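Local coordinates for protein cellobiose 2-epimerase (PDB 5ZHB) that epimerises cellobiose at C2 of its reducing-end glucose, giving 4-O-beta-glucosyl-mannose, and probably acts on related beta-1,4-linked disaccharides, at residues 32-37 and 364-369; 37-42 and 345-350; 314-319 and 329-334. All coordinates share one frame; numbering follows the deposited sequence.

Contact 1. Residues 32-37 and 364-369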
# COMPACT_ATOMS: atom_id res chain seq x y z
N TYR A 32 15.87 -11.14 -1.21
CA TYR A 32 16.61 -10.97 0.03
C TYR A 32 15.86 -9.97 0.93
O TYR A 32 15.33 -8.97 0.44
CB TYR A 32 18.05 -10.50 -0.20
CG TYR A 32 18.89 -11.39 -1.11
CD1 TYR A 32 19.02 -12.75 -0.87
CD2 TYR A 32 19.53 -10.87 -2.23
CE1 TYR A 32 19.80 -13.56 -1.68
CE2 TYR A 32 20.29 -11.67 -3.07
CZ TYR A 32 20.43 -13.02 -2.79
OH TYR A 32 21.17 -13.83 -3.58
N GLY A 33 15.88 -10.23 2.23
CA GLY A 33 14.89 -9.67 3.14
C GLY A 33 15.25 -8.29 3.69
O GLY A 33 14.39 -7.64 4.26
N LEU A 34 16.51 -7.85 3.53
CA LEU A 34 16.99 -6.61 4.13
C LEU A 34 18.16 -6.06 3.32
O LEU A 34 19.09 -6.82 3.00
CB LEU A 34 17.45 -6.83 5.57
CG LEU A 34 17.77 -5.58 6.40
CD1 LEU A 34 16.51 -4.79 6.69
CD2 LEU A 34 18.43 -5.98 7.72
N VAL A 35 18.08 -4.76 3.00
CA VAL A 35 19.21 -3.95 2.61
C VAL A 35 19.26 -2.77 3.57
O VAL A 35 18.33 -1.98 3.61
CB VAL A 35 19.08 -3.46 1.16
CG1 VAL A 35 20.26 -2.58 0.78
CG2 VAL A 35 18.88 -4.61 0.18
N ASP A 36 20.33 -2.67 4.36
CA ASP A 36 20.42 -1.63 5.38
C ASP A 36 20.80 -0.32 4.70
O ASP A 36 21.08 -0.30 3.51
CB ASP A 36 21.34 -2.03 6.52
CG ASP A 36 22.74 -2.48 6.10
OD1 ASP A 36 23.28 -1.88 5.14
OD2 ASP A 36 23.26 -3.42 6.73
N TYR A 37 20.75 0.77 5.48
CA TYR A 37 21.03 2.11 5.02
C TYR A 37 22.39 2.16 4.31
O TYR A 37 22.56 2.93 3.37
CB TYR A 37 21.11 3.07 6.21
CG TYR A 37 21.51 4.47 5.77
CD1 TYR A 37 20.63 5.23 5.02
CD2 TYR A 37 22.77 4.99 6.04
CE1 TYR A 37 20.95 6.51 4.61
CE2 TYR A 37 23.12 6.26 5.60
CZ TYR A 37 22.21 7.03 4.89
OH TYR A 37 22.52 8.28 4.46
N LYS A 364 18.69 7.32 8.56
CA LYS A 364 19.58 6.16 8.41
C LYS A 364 18.82 4.89 8.72
O LYS A 364 19.02 4.26 9.75
CB LYS A 364 20.83 6.28 9.29
CG LYS A 364 21.74 7.39 8.85
CD LYS A 364 23.02 7.46 9.68
CE LYS A 364 24.04 8.36 9.07
NZ LYS A 364 23.47 9.67 8.81
N ARG A 365 17.89 4.57 7.83
CA ARG A 365 16.98 3.46 7.96
C ARG A 365 17.18 2.60 6.72
O ARG A 365 17.69 3.11 5.73
CB ARG A 365 15.52 3.94 7.92
CG ARG A 365 15.06 4.58 9.21
CD ARG A 365 13.58 4.39 9.38
NE ARG A 365 13.30 2.96 9.52
CZ ARG A 365 12.13 2.50 9.92
NH1 ARG A 365 11.21 3.35 10.34
NH2 ARG A 365 11.91 1.19 9.93
N GLU A 366 16.75 1.35 6.80
CA GLU A 366 16.94 0.39 5.71
C GLU A 366 16.28 0.87 4.41
O GLU A 366 15.25 1.55 4.41
CB GLU A 366 16.45 -0.98 6.14
CG GLU A 366 14.94 -1.16 6.18
CD GLU A 366 14.30 -0.82 7.51
OE1 GLU A 366 14.85 -0.02 8.30
OE2 GLU A 366 13.25 -1.43 7.80
N ILE A 367 16.85 0.44 3.28
CA ILE A 367 16.38 0.77 1.96
C ILE A 367 15.41 -0.29 1.48
O ILE A 367 14.57 -0.04 0.62
CB ILE A 367 17.56 0.88 0.96
CG1 ILE A 367 18.60 1.81 1.45
CG2 ILE A 367 17.08 1.28 -0.43
CD1 ILE A 367 18.06 3.12 1.98
N ALA A 368 15.57 -1.51 1.97
CA ALA A 368 14.70 -2.60 1.61
C ALA A 368 14.55 -3.49 2.83
O ALA A 368 15.52 -3.80 3.52
CB ALA A 368 15.25 -3.36 0.43
N GLY A 369 13.30 -3.93 3.05
CA GLY A 369 13.00 -4.85 4.11
C GLY A 369 11.51 -5.06 4.29
O GLY A 369 10.73 -4.67 3.43
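V35 pairs with A368 in a single antiparallel bridge, a hydrogen-bonded pair, and the register slips there by one residue: I367 and A368 both face V35, a classic beta bulge. V35 N gives a nearly straight bond to A368 O at 2.8 Å. The return path is shared, since V35 O accepts from both bulge amides, A368 N at 3.2 Å in the carbonyl plane and I367 N at 2.9 Å with a more bent N-H. Beside the bridge, V35 CG2 packs on A368 CB; helix 2-21 lies next to this spot, with W20 against A368 and F19 against I367.

Beyond the bulge the contact passes to the side chain of Y37. Its CB rests 3.5 Å from R365 O, and that oxygen stays at the ring edge, near the plane, also touching CD1. CG stands anti to the backbone N (chi1 176°). One face of the ring meets K364, whose CA lies 3.6 Å above the plane in a CH-pi contact offset toward the rim. Farther out, CD2 and CE2 meet K364 CG, the two side chains crossing obliquely, and CZ keeps a looser touch with the same methylene.

The L34 side chain crosses that of E366 at about a right angle, its CD1 resting 3.5 Å from A368 O and also against E366 CB. The bridge thus joins strand 34-35 to the loop that precedes helix 375-387. It is extended by two CA-H...O contacts: L34 CA approaches A368 O, and G369 CA comes within 3.1 Å of G33 O.

Contact 2. Residues 37-42 and 345-350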
# COMPACT_ATOMS: atom_id res chain seq x y z
N TYR A 37 20.75 0.77 5.48
CA TYR A 37 21.03 2.11 5.02
C TYR A 37 22.39 2.16 4.31
O TYR A 37 22.56 2.93 3.37
CB TYR A 37 21.11 3.07 6.21
CG TYR A 37 21.51 4.47 5.77
CD1 TYR A 37 20.63 5.23 5.02
CD2 TYR A 37 22.77 4.99 6.04
CE1 TYR A 37 20.95 6.51 4.61
CE2 TYR A 37 23.12 6.26 5.60
CZ TYR A 37 22.21 7.03 4.89
OH TYR A 37 22.52 8.28 4.46
N ASP A 38 23.36 1.37 4.79
CA ASP A 38 24.71 1.42 4.23
C ASP A 38 24.85 0.45 3.05
O ASP A 38 25.97 0.20 2.60
CB ASP A 38 25.73 1.21 5.34
CG ASP A 38 25.63 -0.12 6.07
OD1 ASP A 38 24.93 -1.02 5.55
OD2 ASP A 38 26.26 -0.25 7.13
N LEU A 39 23.73 -0.11 2.55
CA LEU A 39 23.69 -0.89 1.31
C LEU A 39 24.30 -2.28 1.46
O LEU A 39 24.44 -2.97 0.45
CB LEU A 39 24.27 -0.14 0.11
CG LEU A 39 23.68 1.25 -0.15
CD1 LEU A 39 24.36 1.85 -1.36
CD2 LEU A 39 22.14 1.20 -0.33
N HIS A 40 24.56 -2.76 2.69
CA HIS A 40 24.76 -4.20 2.89
C HIS A 40 23.46 -4.99 2.65
O HIS A 40 22.41 -4.66 3.19
CB HIS A 40 25.30 -4.55 4.27
CG HIS A 40 26.69 -4.08 4.47
ND1 HIS A 40 27.03 -3.07 5.34
CD2 HIS A 40 27.84 -4.51 3.90
CE1 HIS A 40 28.34 -2.88 5.26
NE2 HIS A 40 28.84 -3.73 4.41
N VAL A 41 23.57 -6.05 1.85
CA VAL A 41 22.47 -6.97 1.58
C VAL A 41 22.58 -8.14 2.55
O VAL A 41 23.59 -8.85 2.54
CB VAL A 41 22.53 -7.46 0.13
CG1 VAL A 41 21.43 -8.47 -0.13
CG2 VAL A 41 22.53 -6.35 -0.90
N HIS A 42 21.57 -8.32 3.41
CA HIS A 42 21.54 -9.43 4.37
C HIS A 42 20.76 -10.60 3.77
O HIS A 42 19.53 -10.64 3.84
CB HIS A 42 20.92 -8.99 5.70
CG HIS A 42 21.65 -7.88 6.35
ND1 HIS A 42 22.41 -8.07 7.48
CD2 HIS A 42 21.80 -6.59 6.02
CE1 HIS A 42 22.98 -6.92 7.82
NE2 HIS A 42 22.61 -6.00 6.96
N ASP A 345 18.10 8.10 -3.99
CA ASP A 345 19.48 7.90 -3.55
C ASP A 345 20.36 7.94 -4.80
O ASP A 345 20.03 7.29 -5.77
CB ASP A 345 19.60 6.54 -2.89
CG ASP A 345 20.88 6.25 -2.12
OD1 ASP A 345 21.85 7.03 -2.30
OD2 ASP A 345 20.84 5.36 -1.28
N SER A 346 21.46 8.69 -4.78
CA SER A 346 22.33 8.67 -5.95
C SER A 346 23.54 7.76 -5.73
O SER A 346 24.39 7.64 -6.60
CB SER A 346 22.71 10.05 -6.35
OG SER A 346 23.43 10.65 -5.30
N ARG A 347 23.56 7.00 -4.63
CA ARG A 347 24.64 6.04 -4.44
C ARG A 347 24.47 4.91 -5.44
O ARG A 347 23.36 4.54 -5.80
CB ARG A 347 24.68 5.43 -3.05
CG ARG A 347 25.06 6.47 -2.03
CD ARG A 347 25.04 5.81 -0.68
NE ARG A 347 23.65 5.57 -0.27
CZ ARG A 347 23.25 4.90 0.79
NH1 ARG A 347 24.13 4.36 1.62
NH2 ARG A 347 21.94 4.77 1.03
N GLU A 348 25.61 4.38 -5.91
CA GLU A 348 25.59 3.14 -6.66
C GLU A 348 25.20 2.03 -5.68
O GLU A 348 25.85 1.85 -4.64
CB GLU A 348 26.99 2.83 -7.17
CG GLU A 348 27.01 1.75 -8.23
CD GLU A 348 28.44 1.48 -8.71
OE1 GLU A 348 29.40 2.20 -8.39
OE2 GLU A 348 28.55 0.46 -9.38
N GLY A 349 24.18 1.29 -6.05
CA GLY A 349 23.65 0.28 -5.16
C GLY A 349 22.34 0.71 -4.50
O GLY A 349 21.72 -0.11 -3.84
N GLY A 350 21.98 2.00 -4.62
CA GLY A 350 20.87 2.58 -3.89
C GLY A 350 19.54 2.56 -4.65
O GLY A 350 19.44 2.12 -5.81
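Y37 O is gripped by two nitrogens of one guanidinium: R347 NH1 at 2.8 Å and R347 NH2 at 3.0 Å. The end-on fork lies almost in the guanidinium plane, and NH2 meets the oxygen nearly along the C=O axis. The carbonyl oxygen takes both N-H groups, and the cation would probably polarise it. The same NH2 also stands over one face of the Y37 ring, offset toward the rim. Ring and guanidinium planes are 39° apart, and R347 CZ lies 4.8 Å from the ring centroid, a cation-pi contact.

The NE and NH2 edge of the guanidinium makes a salt bridge with D345 of the same segment, which receives it side-on, OD1 taking NE on its syn lone pair and D345 OD2 taking R347 NH2 at 2.6 Å. OD1 also accepts R347 N from above the carboxylate plane, an Asx turn, so the acid holds both the backbone and the tip of the arginine. A bend at chi3 (-73°) turns NE toward D345, and Y353 packs against both D345 and R347.

L39 covers one guanidinium face, its CG 3.6 Å from R347 NH1, while CD1 meets E348 O and CD2 meets G349 O. An alanine in place of this arginine would probably leave Y37 O without its two donors and D345 without its counter-charge, and open a gap beside L39.

G350 N bonds back to R347 O, closing a type II beta turn with G349 at its third position, where phi is positive. The Asx turn and type II turn of the loop between helix 326-343 and strand 355-356 thus hold R347 against the turn that links strands 34-35 and 41-42 in their antiparallel hairpin.

Contact 3. Residues 314-319 and 329-334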
# COMPACT_ATOMS: atom_id res chain seq x y z
N VAL A 314 0.18 10.85 -6.63
CA VAL A 314 -0.89 10.18 -7.35
C VAL A 314 -2.23 10.84 -6.99
O VAL A 314 -3.03 11.13 -7.87
CB VAL A 314 -0.91 8.65 -7.12
CG1 VAL A 314 -2.09 7.99 -7.83
CG2 VAL A 314 0.41 8.02 -7.56
N GLY A 315 -2.48 11.06 -5.70
CA GLY A 315 -3.77 11.52 -5.26
C GLY A 315 -4.03 12.93 -5.77
O GLY A 315 -5.14 13.23 -6.17
N PHE A 316 -2.98 13.74 -5.79
CA PHE A 316 -3.09 15.11 -6.28
C PHE A 316 -3.34 15.13 -7.78
O PHE A 316 -4.16 15.94 -8.25
CB PHE A 316 -1.89 15.94 -5.85
CG PHE A 316 -1.82 16.35 -4.39
CD1 PHE A 316 -2.94 16.45 -3.56
CD2 PHE A 316 -0.60 16.70 -3.85
CE1 PHE A 316 -2.81 16.84 -2.23
CE2 PHE A 316 -0.48 17.12 -2.53
CZ PHE A 316 -1.58 17.16 -1.72
N TYR A 317 -2.72 14.22 -8.54
CA TYR A 317 -2.96 14.15 -9.97
C TYR A 317 -4.38 13.67 -10.28
O TYR A 317 -5.02 14.16 -11.22
CB TYR A 317 -1.88 13.31 -10.67
CG TYR A 317 -2.07 13.43 -12.17
CD1 TYR A 317 -1.73 14.60 -12.84
CD2 TYR A 317 -2.67 12.41 -12.89
CE1 TYR A 317 -1.93 14.73 -14.21
CE2 TYR A 317 -2.89 12.54 -14.25
CZ TYR A 317 -2.53 13.70 -14.91
OH TYR A 317 -2.75 13.77 -16.25
N ASN A 318 -4.87 12.68 -9.53
CA ASN A 318 -6.26 12.25 -9.63
C ASN A 318 -7.20 13.43 -9.40
O ASN A 318 -8.13 13.66 -10.19
CB ASN A 318 -6.57 11.13 -8.62
CG ASN A 318 -7.92 10.49 -8.81
OD1 ASN A 318 -8.19 9.88 -9.85
ND2 ASN A 318 -8.79 10.58 -7.81
N ALA A 319 -6.96 14.17 -8.32
CA ALA A 319 -7.73 15.35 -7.99
C ALA A 319 -7.71 16.38 -9.13
O ALA A 319 -8.72 17.05 -9.36
CB ALA A 319 -7.22 15.94 -6.72
N LEU A 329 -1.67 20.22 -9.96
CA LEU A 329 -0.57 20.00 -10.88
C LEU A 329 0.68 20.63 -10.30
O LEU A 329 1.73 19.99 -10.24
CB LEU A 329 -0.81 20.58 -12.27
CG LEU A 329 -0.87 19.57 -13.43
CD1 LEU A 329 -0.84 20.37 -14.74
CD2 LEU A 329 0.28 18.58 -13.38
N LYS A 330 0.57 21.88 -9.88
CA LYS A 330 1.69 22.52 -9.23
C LYS A 330 2.18 21.67 -8.06
O LYS A 330 3.37 21.61 -7.79
CB LYS A 330 1.40 23.91 -8.68
CG LYS A 330 2.63 24.78 -8.45
CD LYS A 330 3.32 25.20 -9.75
CE LYS A 330 4.49 24.34 -10.19
NZ LYS A 330 5.78 24.94 -9.83
N ALA A 331 1.26 21.06 -7.30
CA ALA A 331 1.67 20.36 -6.09
C ALA A 331 2.51 19.14 -6.48
O ALA A 331 3.51 18.85 -5.80
CB ALA A 331 0.47 19.96 -5.23
N VAL A 332 2.06 18.45 -7.53
CA VAL A 332 2.70 17.25 -8.06
C VAL A 332 4.12 17.62 -8.51
O VAL A 332 5.08 16.95 -8.15
CB VAL A 332 1.86 16.62 -9.18
CG1 VAL A 332 2.62 15.56 -10.00
CG2 VAL A 332 0.57 15.99 -8.69
N GLU A 333 4.25 18.72 -9.26
CA GLU A 333 5.55 19.11 -9.79
C GLU A 333 6.51 19.37 -8.65
O GLU A 333 7.66 18.94 -8.71
CB GLU A 333 5.40 20.33 -10.71
CG GLU A 333 4.67 20.05 -12.02
CD GLU A 333 4.28 21.28 -12.87
OE1 GLU A 333 4.72 22.41 -12.54
OE2 GLU A 333 3.51 21.13 -13.85
N ARG A 334 6.07 20.07 -7.59
CA ARG A 334 6.96 20.44 -6.51
C ARG A 334 7.34 19.24 -5.64
O ARG A 334 8.46 19.16 -5.15
CB ARG A 334 6.34 21.52 -5.60
CG ARG A 334 6.11 22.81 -6.38
CD ARG A 334 5.38 23.81 -5.49
NE ARG A 334 6.32 24.36 -4.51
CZ ARG A 334 6.11 24.62 -3.23
NH1 ARG A 334 4.97 24.35 -2.63
NH2 ARG A 334 7.10 25.14 -2.54
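F316 and V332 meet between helices 306-323 and 326-343, which follow each other in the chain and run antiparallel as a helical hairpin, of the kind from which (alpha/alpha)6 barrels such as this epimerase family are built. The axes of the two short segments approach to 8.6 Å, with 157° between their N-to-C directions. Side chains meet through apolar groups, and no hydrogen bond crosses.

V332 CG2 is the central methyl. It sits between neighbouring residues of the facing helix, 3.8 Å from F316 CB and 3.7 Å from Y317 N, with Y317 CB slightly farther away. Its place follows from chi1, which sets CG2 anti to the carbonyl carbon and beside the backbone N. A331 CB takes the adjoining position and touches the F316 ring obliquely, with CD2 nearest at 3.7 Å and CE2 next. In F316, a chi1 of -73° sets CG anti to the carbonyl carbon.

Around this first shell other helices close in. I280 and E281 of helix 267-283, together with I249 of helix 245-262, pack against F316, and V285 touches it from a loop. F384 of helix 375-387 meets the Y317 ring with the planes at about 40° and also touches V332, so one phenylalanine of a third helix borders both sides of the hairpin.

Toward the turn of the hairpin, L329 CD2 lies at the edge of the Y317 ring, a loose 4.5 Å from Y317 CD1.

Contacts 1 and 2 are neighbours, with centres 8 Å apart: they share Y37, and their first segments carry strands 34-35 and 41-42, which pair in a two-stranded antiparallel sheet. D36 OD2 and H42 NE2 link them further. Contact 3 lies about 29 Å from both, centre to centre, in the hairpin of helices 306-323 and 326-343. Along the chain the order is 32-37, 37-42, 314-319, 329-334, 345-350 and 364-369, so contact 1 encloses contact 2, which encloses contact 3. The first two thus bring the N-terminal hairpin against loops near the C-terminus, whereas contact 3 joins consecutive helices.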